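Sulfatase (Bacteroides fragilis CAG:558, PDB 6USS) probably hydrolyses aryl sulfate esters as a calcium-dependent gut bacterial enzyme of the sulfatase family. Local coordinates at residues D222-T227 with L235-I240; D301-L306 with I361-G366. The protein carries 1 engineered substitution. All coordinates share one frame; numbering follows the deposited sequence.

Interaction 1 (D222-T227 with L235-I240)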
ATOM      1  N   ASP A 222      -0.233 -18.498   4.439  1.00 19.51           N
ATOM      2  CA  ASP A 222      -0.155 -19.304   5.650  1.00 21.39           C
ATOM      3  C   ASP A 222      -1.302 -20.313   5.725  1.00 25.04           C
ATOM      4  O   ASP A 222      -1.105 -21.446   6.182  1.00 29.66           O
ATOM      5  CB  ASP A 222      -0.133 -18.392   6.883  1.00 22.21           C
ATOM      6  CG  ASP A 222       1.159 -17.525   6.992  1.00 25.85           C
ATOM      7  OD1 ASP A 222       1.825 -17.220   5.970  1.00 23.11           O
ATOM      8  OD2 ASP A 222       1.501 -17.133   8.129  1.00 25.00           O
ATOM      9  N   LYS A 223      -2.497 -19.946   5.247  1.00 21.67           N
ATOM     10  CA  LYS A 223      -3.622 -20.873   5.348  1.00 23.58           C
ATOM     11  C   LYS A 223      -3.492 -22.084   4.423  1.00 29.45           C
ATOM     12  O   LYS A 223      -4.293 -23.017   4.547  1.00 27.89           O
ATOM     13  CB  LYS A 223      -4.949 -20.151   5.071  1.00 24.65           C
ATOM     14  CG  LYS A 223      -5.145 -19.686   3.615  1.00 37.95           C
ATOM     15  CD  LYS A 223      -6.603 -19.252   3.350  1.00 45.82           C
ATOM     16  CE  LYS A 223      -6.699 -18.011   2.434  1.00 42.12           C
ATOM     17  NZ  LYS A 223      -6.516 -16.650   3.085  1.00 34.30           N
ATOM     18  N   TYR A 224      -2.531 -22.105   3.501  1.00 27.52           N
ATOM     19  CA  TYR A 224      -2.327 -23.276   2.657  1.00 22.81           C
ATOM     20  C   TYR A 224      -1.258 -24.207   3.209  1.00 24.15           C
ATOM     21  O   TYR A 224      -1.014 -25.264   2.615  1.00 20.25           O
ATOM     22  CB  TYR A 224      -1.958 -22.858   1.226  1.00 24.65           C
ATOM     23  CG  TYR A 224      -3.011 -22.002   0.562  1.00 24.21           C
ATOM     24  CD1 TYR A 224      -4.088 -22.581  -0.090  1.00 24.63           C
ATOM     25  CD2 TYR A 224      -2.931 -20.611   0.593  1.00 24.35           C
ATOM     26  CE1 TYR A 224      -5.065 -21.801  -0.694  1.00 19.42           C
ATOM     27  CE2 TYR A 224      -3.900 -19.827  -0.011  1.00 22.32           C
ATOM     28  CZ  TYR A 224      -4.971 -20.431  -0.651  1.00 20.87           C
ATOM     29  OH  TYR A 224      -5.960 -19.674  -1.249  1.00 16.42           O
ATOM     30  N   TRP A 225      -0.626 -23.843   4.331  1.00 25.03           N
ATOM     31  CA  TRP A 225       0.466 -24.642   4.873  1.00 25.08           C
ATOM     32  C   TRP A 225      -0.036 -26.025   5.255  1.00 27.29           C
ATOM     33  O   TRP A 225      -1.145 -26.180   5.772  1.00 25.92           O
ATOM     34  CB  TRP A 225       1.085 -23.972   6.098  1.00 20.30           C
ATOM     35  CG  TRP A 225       1.861 -22.735   5.823  1.00 24.74           C
ATOM     36  CD1 TRP A 225       2.008 -22.107   4.622  1.00 26.22           C
ATOM     37  CD2 TRP A 225       2.587 -21.948   6.779  1.00 27.82           C
ATOM     38  NE1 TRP A 225       2.788 -20.981   4.767  1.00 24.28           N
ATOM     39  CE2 TRP A 225       3.154 -20.863   6.082  1.00 25.12           C
ATOM     40  CE3 TRP A 225       2.815 -22.059   8.156  1.00 25.67           C
ATOM     41  CZ2 TRP A 225       3.925 -19.897   6.713  1.00 26.01           C
ATOM     42  CZ3 TRP A 225       3.579 -21.106   8.778  1.00 19.10           C
ATOM     43  CH2 TRP A 225       4.127 -20.038   8.060  1.00 24.84           C
ATOM     44  N   GLY A 226       0.789 -27.032   5.002  1.00 24.67           N
ATOM     45  CA  GLY A 226       0.402 -28.374   5.369  1.00 25.53           C
ATOM     46  C   GLY A 226      -0.754 -28.948   4.585  1.00 29.32           C
ATOM     47  O   GLY A 226      -1.300 -29.979   4.987  1.00 32.67           O
ATOM     48  N   THR A 227      -1.170 -28.302   3.502  1.00 23.05           N
ATOM     49  CA  THR A 227      -2.082 -28.898   2.543  1.00 18.36           C
ATOM     50  C   THR A 227      -1.286 -29.322   1.312  1.00 24.01           C
ATOM     51  O   THR A 227      -0.083 -29.072   1.204  1.00 27.64           O
ATOM     52  CB  THR A 227      -3.197 -27.919   2.166  1.00 23.53           C
ATOM     53  OG1 THR A 227      -2.703 -26.941   1.237  1.00 21.17           O
ATOM     54  CG2 THR A 227      -3.700 -27.196   3.395  1.00 19.88           C
ATOM     55  N   LEU A 235      -1.493 -19.269  -5.469  1.00 19.17           N
ATOM     56  CA  LEU A 235      -1.435 -17.919  -6.011  1.00 22.67           C
ATOM     57  C   LEU A 235      -2.680 -17.603  -6.822  1.00 22.03           C
ATOM     58  O   LEU A 235      -3.228 -16.497  -6.725  1.00 21.77           O
ATOM     59  CB  LEU A 235      -0.172 -17.746  -6.863  1.00 20.01           C
ATOM     60  CG  LEU A 235       1.154 -17.785  -6.099  1.00 19.62           C
ATOM     61  CD1 LEU A 235       2.350 -17.554  -7.028  1.00 15.07           C
ATOM     62  CD2 LEU A 235       1.121 -16.750  -4.970  1.00 22.06           C
ATOM     63  N   THR A 236      -3.149 -18.569  -7.621  1.00 20.83           N
ATOM     64  CA  THR A 236      -4.349 -18.351  -8.423  1.00 20.98           C
ATOM     65  C   THR A 236      -5.586 -18.150  -7.549  1.00 20.11           C
ATOM     66  O   THR A 236      -6.407 -17.271  -7.826  1.00 22.36           O
ATOM     67  CB  THR A 236      -4.550 -19.520  -9.389  1.00 18.83           C
ATOM     68  OG1 THR A 236      -3.316 -19.783 -10.070  1.00 18.38           O
ATOM     69  CG2 THR A 236      -5.620 -19.181 -10.399  1.00 19.55           C
ATOM     70  N   LEU A 237      -5.740 -18.943  -6.484  1.00 15.67           N
ATOM     71  CA  LEU A 237      -6.931 -18.798  -5.654  1.00 19.01           C
ATOM     72  C   LEU A 237      -6.942 -17.465  -4.913  1.00 23.39           C
ATOM     73  O   LEU A 237      -8.007 -16.851  -4.762  1.00 24.35           O
ATOM     74  CB  LEU A 237      -7.045 -19.959  -4.670  1.00 19.11           C
ATOM     75  CG  LEU A 237      -7.242 -21.303  -5.362  1.00 22.02           C
ATOM     76  CD1 LEU A 237      -6.800 -22.425  -4.415  1.00 16.12           C
ATOM     77  CD2 LEU A 237      -8.692 -21.484  -5.824  1.00 12.79           C
ATOM     78  N   GLU A 238      -5.775 -16.989  -4.452  1.00 19.93           N
ATOM     79  CA  GLU A 238      -5.751 -15.677  -3.807  1.00 21.55           C
ATOM     80  C   GLU A 238      -5.918 -14.553  -4.819  1.00 17.39           C
ATOM     81  O   GLU A 238      -6.523 -13.523  -4.508  1.00 15.97           O
ATOM     82  CB  GLU A 238      -4.465 -15.492  -3.008  1.00 18.93           C
ATOM     83  CG  GLU A 238      -4.327 -16.496  -1.880  1.00 22.35           C
ATOM     84  CD  GLU A 238      -5.373 -16.307  -0.769  1.00 27.23           C
ATOM     85  OE1 GLU A 238      -5.426 -15.209  -0.158  1.00 28.03           O
ATOM     86  OE2 GLU A 238      -6.143 -17.263  -0.513  1.00 26.50           O
ATOM     87  N   ALA A 239      -5.398 -14.728  -6.031  1.00 19.21           N
ATOM     88  CA  ALA A 239      -5.677 -13.753  -7.078  1.00 21.58           C
ATOM     89  C   ALA A 239      -7.170 -13.699  -7.384  1.00 22.56           C
ATOM     90  O   ALA A 239      -7.733 -12.616  -7.602  1.00 21.43           O
ATOM     91  CB  ALA A 239      -4.884 -14.082  -8.342  1.00 17.88           C
ATOM     92  N   ILE A 240      -7.837 -14.854  -7.396  1.00 20.36           N
ATOM     93  CA  ILE A 240      -9.258 -14.836  -7.695  1.00 20.81           C
ATOM     94  C   ILE A 240     -10.017 -14.065  -6.616  1.00 22.26           C
ATOM     95  O   ILE A 240     -10.898 -13.252  -6.929  1.00 24.14           O
ATOM     96  CB  ILE A 240      -9.781 -16.270  -7.899  1.00 22.83           C
ATOM     97  CG1 ILE A 240      -9.231 -16.811  -9.233  1.00 22.40           C
ATOM     98  CG2 ILE A 240     -11.303 -16.291  -7.882  1.00 13.42           C
ATOM     99  CD1 ILE A 240      -9.903 -18.077  -9.739  1.00 19.09           C
TER

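Interaction 2 (D301-L306 with I361-G366)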
ATOM      1  N   ASP A 301      -7.574 -20.372 -15.372  1.00 15.92           N
ATOM      2  CA  ASP A 301      -8.475 -20.093 -14.255  1.00 17.36           C
ATOM      3  C   ASP A 301      -8.839 -18.613 -14.184  1.00 18.70           C
ATOM      4  O   ASP A 301      -9.996 -18.267 -13.910  1.00 21.20           O
ATOM      5  CB  ASP A 301      -7.852 -20.544 -12.930  1.00 15.48           C
ATOM      6  CG  ASP A 301      -7.752 -22.061 -12.802  1.00 19.55           C
ATOM      7  OD1 ASP A 301      -8.481 -22.791 -13.506  1.00 20.93           O
ATOM      8  OD2 ASP A 301      -6.946 -22.527 -11.970  1.00 20.21           O
ATOM      9  N   LEU A 302      -7.866 -17.726 -14.413  1.00 17.23           N
ATOM     10  CA  LEU A 302      -8.177 -16.302 -14.504  1.00 19.18           C
ATOM     11  C   LEU A 302      -9.026 -15.999 -15.742  1.00 20.89           C
ATOM     12  O   LEU A 302      -9.953 -15.180 -15.683  1.00 19.63           O
ATOM     13  CB  LEU A 302      -6.884 -15.481 -14.510  1.00 12.57           C
ATOM     14  CG  LEU A 302      -6.004 -15.690 -13.281  1.00 18.72           C
ATOM     15  CD1 LEU A 302      -4.632 -15.013 -13.433  1.00 17.30           C
ATOM     16  CD2 LEU A 302      -6.737 -15.198 -12.021  1.00  9.42           C
ATOM     17  N   MET A 303      -8.736 -16.661 -16.868  1.00 17.26           N
ATOM     18  CA  MET A 303      -9.520 -16.425 -18.074  1.00 20.33           C
ATOM     19  C   MET A 303     -10.977 -16.840 -17.872  1.00 23.93           C
ATOM     20  O   MET A 303     -11.897 -16.157 -18.348  1.00 19.78           O
ATOM     21  CB  MET A 303      -8.895 -17.161 -19.262  1.00 20.73           C
ATOM     22  CG  MET A 303      -7.597 -16.523 -19.806  1.00 19.29           C
ATOM     23  SD  MET A 303      -6.631 -17.585 -20.945  1.00 29.25           S
ATOM     24  CE  MET A 303      -7.626 -17.495 -22.448  1.00 23.66           C
ATOM     25  N   ASP A 304     -11.204 -17.950 -17.157  1.00 20.21           N
ATOM     26  CA  ASP A 304     -12.568 -18.370 -16.854  1.00 22.58           C
ATOM     27  C   ASP A 304     -13.207 -17.428 -15.856  1.00 25.81           C
ATOM     28  O   ASP A 304     -14.401 -17.128 -15.963  1.00 24.94           O
ATOM     29  CB  ASP A 304     -12.611 -19.802 -16.309  1.00 20.88           C
ATOM     30  CG  ASP A 304     -11.955 -20.807 -17.239  1.00 33.14           C
ATOM     31  OD1 ASP A 304     -11.780 -20.502 -18.447  1.00 44.66           O
ATOM     32  OD2 ASP A 304     -11.611 -21.914 -16.762  1.00 32.98           O
ATOM     33  N   TRP A 305     -12.428 -16.949 -14.877  1.00 23.25           N
ATOM     34  CA  TRP A 305     -12.967 -15.969 -13.942  1.00 23.51           C
ATOM     35  C   TRP A 305     -13.457 -14.732 -14.686  1.00 25.45           C
ATOM     36  O   TRP A 305     -14.562 -14.236 -14.423  1.00 26.03           O
ATOM     37  CB  TRP A 305     -11.936 -15.592 -12.873  1.00 17.78           C
ATOM     38  CG  TRP A 305     -12.546 -14.664 -11.871  1.00 22.46           C
ATOM     39  CD1 TRP A 305     -13.165 -15.004 -10.694  1.00 24.35           C
ATOM     40  CD2 TRP A 305     -12.650 -13.238 -11.975  1.00 20.88           C
ATOM     41  NE1 TRP A 305     -13.630 -13.875 -10.060  1.00 19.51           N
ATOM     42  CE2 TRP A 305     -13.320 -12.779 -10.825  1.00 18.64           C
ATOM     43  CE3 TRP A 305     -12.236 -12.302 -12.930  1.00 21.25           C
ATOM     44  CZ2 TRP A 305     -13.586 -11.433 -10.608  1.00 20.90           C
ATOM     45  CZ3 TRP A 305     -12.497 -10.959 -12.703  1.00 18.02           C
ATOM     46  CH2 TRP A 305     -13.168 -10.540 -11.552  1.00 18.40           C
ATOM     47  N   LEU A 306     -12.655 -14.235 -15.637  1.00 23.88           N
ATOM     48  CA  LEU A 306     -13.082 -13.111 -16.473  1.00 23.33           C
ATOM     49  C   LEU A 306     -14.371 -13.426 -17.224  1.00 22.41           C
ATOM     50  O   LEU A 306     -15.294 -12.601 -17.256  1.00 20.43           O
ATOM     51  CB  LEU A 306     -11.982 -12.728 -17.467  1.00 19.86           C
ATOM     52  CG  LEU A 306     -10.698 -12.057 -16.968  1.00 22.84           C
ATOM     53  CD1 LEU A 306      -9.699 -11.888 -18.120  1.00 17.22           C
ATOM     54  CD2 LEU A 306     -11.020 -10.720 -16.328  1.00 18.70           C
ATOM     55  N   ILE A 361       1.955 -12.687 -25.530  1.00 16.75           N
ATOM     56  CA  ILE A 361       0.617 -12.732 -26.111  1.00 17.75           C
ATOM     57  C   ILE A 361      -0.177 -11.553 -25.571  1.00 17.95           C
ATOM     58  O   ILE A 361      -0.059 -11.198 -24.392  1.00 17.57           O
ATOM     59  CB  ILE A 361      -0.111 -14.053 -25.783  1.00 14.90           C
ATOM     60  CG1 ILE A 361       0.774 -15.270 -26.075  1.00 16.11           C
ATOM     61  CG2 ILE A 361      -1.398 -14.141 -26.559  1.00 15.49           C
ATOM     62  CD1 ILE A 361       0.099 -16.595 -25.743  1.00 13.37           C
ATOM     63  N   VAL A 362      -0.994 -10.942 -26.420  1.00 14.54           N
ATOM     64  CA  VAL A 362      -1.875  -9.882 -25.958  1.00 15.98           C
ATOM     65  C   VAL A 362      -3.274 -10.139 -26.490  1.00 20.76           C
ATOM     66  O   VAL A 362      -3.471 -10.278 -27.706  1.00 19.49           O
ATOM     67  CB  VAL A 362      -1.381  -8.489 -26.372  1.00 14.54           C
ATOM     68  CG1 VAL A 362      -2.467  -7.455 -26.118  1.00 11.59           C
ATOM     69  CG2 VAL A 362      -0.093  -8.136 -25.631  1.00 12.49           C
ATOM     70  N   ARG A 363      -4.235 -10.226 -25.578  1.00 19.55           N
ATOM     71  CA  ARG A 363      -5.646 -10.184 -25.912  1.00 16.84           C
ATOM     72  C   ARG A 363      -6.139  -8.808 -25.519  1.00 22.88           C
ATOM     73  O   ARG A 363      -5.758  -8.284 -24.471  1.00 20.56           O
ATOM     74  CB  ARG A 363      -6.445 -11.271 -25.185  1.00 18.27           C
ATOM     75  CG  ARG A 363      -7.919 -11.365 -25.620  1.00 21.67           C
ATOM     76  CD  ARG A 363      -8.632 -12.580 -25.014  1.00 23.56           C
ATOM     77  NE  ARG A 363      -8.964 -12.409 -23.599  1.00 25.62           N
ATOM     78  CZ  ARG A 363      -9.374 -13.391 -22.792  1.00 30.19           C
ATOM     79  NH1 ARG A 363      -9.513 -14.629 -23.255  1.00 24.47           N
ATOM     80  NH2 ARG A 363      -9.655 -13.135 -21.516  1.00 24.55           N
ATOM     81  N   TRP A 364      -6.941  -8.213 -26.380  1.00 26.20           N
ATOM     82  CA  TRP A 364      -7.496  -6.879 -26.198  1.00 22.68           C
ATOM     83  C   TRP A 364      -8.746  -6.829 -27.069  1.00 24.15           C
ATOM     84  O   TRP A 364      -8.693  -6.351 -28.214  1.00 22.99           O
ATOM     85  CB  TRP A 364      -6.463  -5.820 -26.592  1.00 20.84           C
ATOM     86  CG  TRP A 364      -6.841  -4.400 -26.273  1.00 21.74           C
ATOM     87  CD1 TRP A 364      -8.015  -3.958 -25.739  1.00 20.44           C
ATOM     88  CD2 TRP A 364      -6.028  -3.236 -26.470  1.00 19.29           C
ATOM     89  NE1 TRP A 364      -7.983  -2.588 -25.585  1.00 17.72           N
ATOM     90  CE2 TRP A 364      -6.774  -2.122 -26.029  1.00 20.61           C
ATOM     91  CE3 TRP A 364      -4.737  -3.028 -26.967  1.00 21.62           C
ATOM     92  CZ2 TRP A 364      -6.279  -0.822 -26.083  1.00 13.51           C
ATOM     93  CZ3 TRP A 364      -4.240  -1.735 -27.008  1.00 21.90           C
ATOM     94  CH2 TRP A 364      -5.013  -0.648 -26.567  1.00 16.76           C
ATOM     95  N   PRO A 365      -9.868  -7.362 -26.584  1.00 24.89           N
ATOM     96  CA  PRO A 365     -11.045  -7.545 -27.451  1.00 21.56           C
ATOM     97  C   PRO A 365     -11.559  -6.222 -28.006  1.00 19.34           C
ATOM     98  O   PRO A 365     -11.686  -5.228 -27.286  1.00 18.14           O
ATOM     99  CB  PRO A 365     -12.069  -8.210 -26.520  1.00 19.19           C
ATOM    100  CG  PRO A 365     -11.252  -8.782 -25.379  1.00 21.72           C
ATOM    101  CD  PRO A 365     -10.090  -7.860 -25.213  1.00 22.15           C
ATOM    102  N   GLY A 366     -11.839  -6.214 -29.309  1.00 23.71           N
ATOM    103  CA  GLY A 366     -12.270  -5.022 -30.004  1.00 22.99           C
ATOM    104  C   GLY A 366     -11.159  -4.171 -30.594  1.00 25.47           C
ATOM    105  O   GLY A 366     -11.435  -3.313 -31.450  1.00 25.16           O
TER
HETATM  106  O   HOH W   1     -11.524 -14.816 -20.883  1.00 25.29           O

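Interaction 1 (D222-T227 with L235-I240)
Tyr224 sits in the loop that leads into helix 231-247, and its hydroxyl reaches across to Glu238 on that same helix. The join is mainly polar. Tyr224 OH donates a hydrogen bond to Glu238 OE2 at 2.5 Å. The oxygen accepts it on its anti lone pair, the one turned away from OE1. The carboxylate stands at the edge of the phenol ring, with CD in the ring plane. The two planes are steeply inclined, 77° apart. Glu238 gets there by folding its chain at chi2 (-67°), which swings the carboxylate out toward the loop.

Lys223 and Glu238 come toward each other from opposite directions. Lys223 NZ lies 3.7 Å from both Glu238 OE1 and Glu238 OE2, and its salt bridge to OE2 is a long one. The lysine atom nearest to Glu238 OE2 is CE, at 3.1 Å. OE2 also has a salt bridge with Lys241, one turn on along the helix. Two lysines and a phenol thus gather round one acid, which would probably stabilise its negative charge. Within the loop, Lys223 CG lies 3.7 Å above the plane of the Tyr224 ring, offset toward its rim.

The loop here is a short 3-10 segment, 222-224, running into a type II beta turn from Tyr224 to Thr227. Gly226 takes the positive phi of the turn. Tyr224 O closes it by accepting from Thr227 N at 3.2 Å and from Thr227 OG1 at 2.8 Å, both on the same face of the carbonyl plane. Apolar contact across the join is slight, with Leu237 CD1 4.2 Å from Tyr224 CE1. Leu237 CB also lies beside the hydroxyl, 3.6 Å from Tyr224 OH.

Interaction 2 (D301-L306 with I361-G366)
Arg363 makes a buried contact between helix and sheet, its guanidinium reaching Met303 and Leu306 on helix 283-308. It stands at the end of strand 357-363, in the large mixed sheet. Its chain leaves the strand extended, with CG anti to the backbone N (chi1 -174°), and bends at chi3 (75°).

The direct touches are apolar on the helix side. Leu306 CD1 meets the guanidinium at its edge, in the plane of the group, 3.6 Å from Arg363 NH2. The two side chains come from opposite directions. Met303 CE comes in obliquely, 3.5 Å from Arg363 NH1, after a bend at its own chi3.

The polar link across the contact runs through a water. Arg363 NH2 donates to it at 2.6 Å, and the water donates to the backbone Met303 O at 2.9 Å. The charged group is thus tied to the helix backbone. Outside the two segments, Arg363 NH1 donates to Gln75 OE1, just after helix 67-74, and Leu72 of that helix also packs on Arg363.

Strand 357-363 pairs antiparallel with strand 315-321, whose Val317 and Thr315 also touch Leu306. A helix covering a mixed sheet in this way is typical of the alpha/beta core of the alkaline phosphatase-like fold, to which sulfatases belong.

How the interactions relate
Interaction 1 is partly buried and lies toward the surface, whereas interaction 2 is buried between a helix and the main sheet. Their centres are about 22 Å apart, and both lie away from the calcium site. They are joined by the packing of helices 231-247 and 283-308. Ile240 CG2 of 235-240 meets Trp305 CD1 of 301-306 at 3.6 Å, and Thr236 CG2 meets Asp301 CB at the same distance. The chemistry changes with place. At the loop a phenol hydrogen bond and a long lysine salt bridge meet on one carboxylate. In interaction 2 a buried cation touches apolar side chains, bonds to Gln75 outside the segments, and reaches the helix backbone through a water.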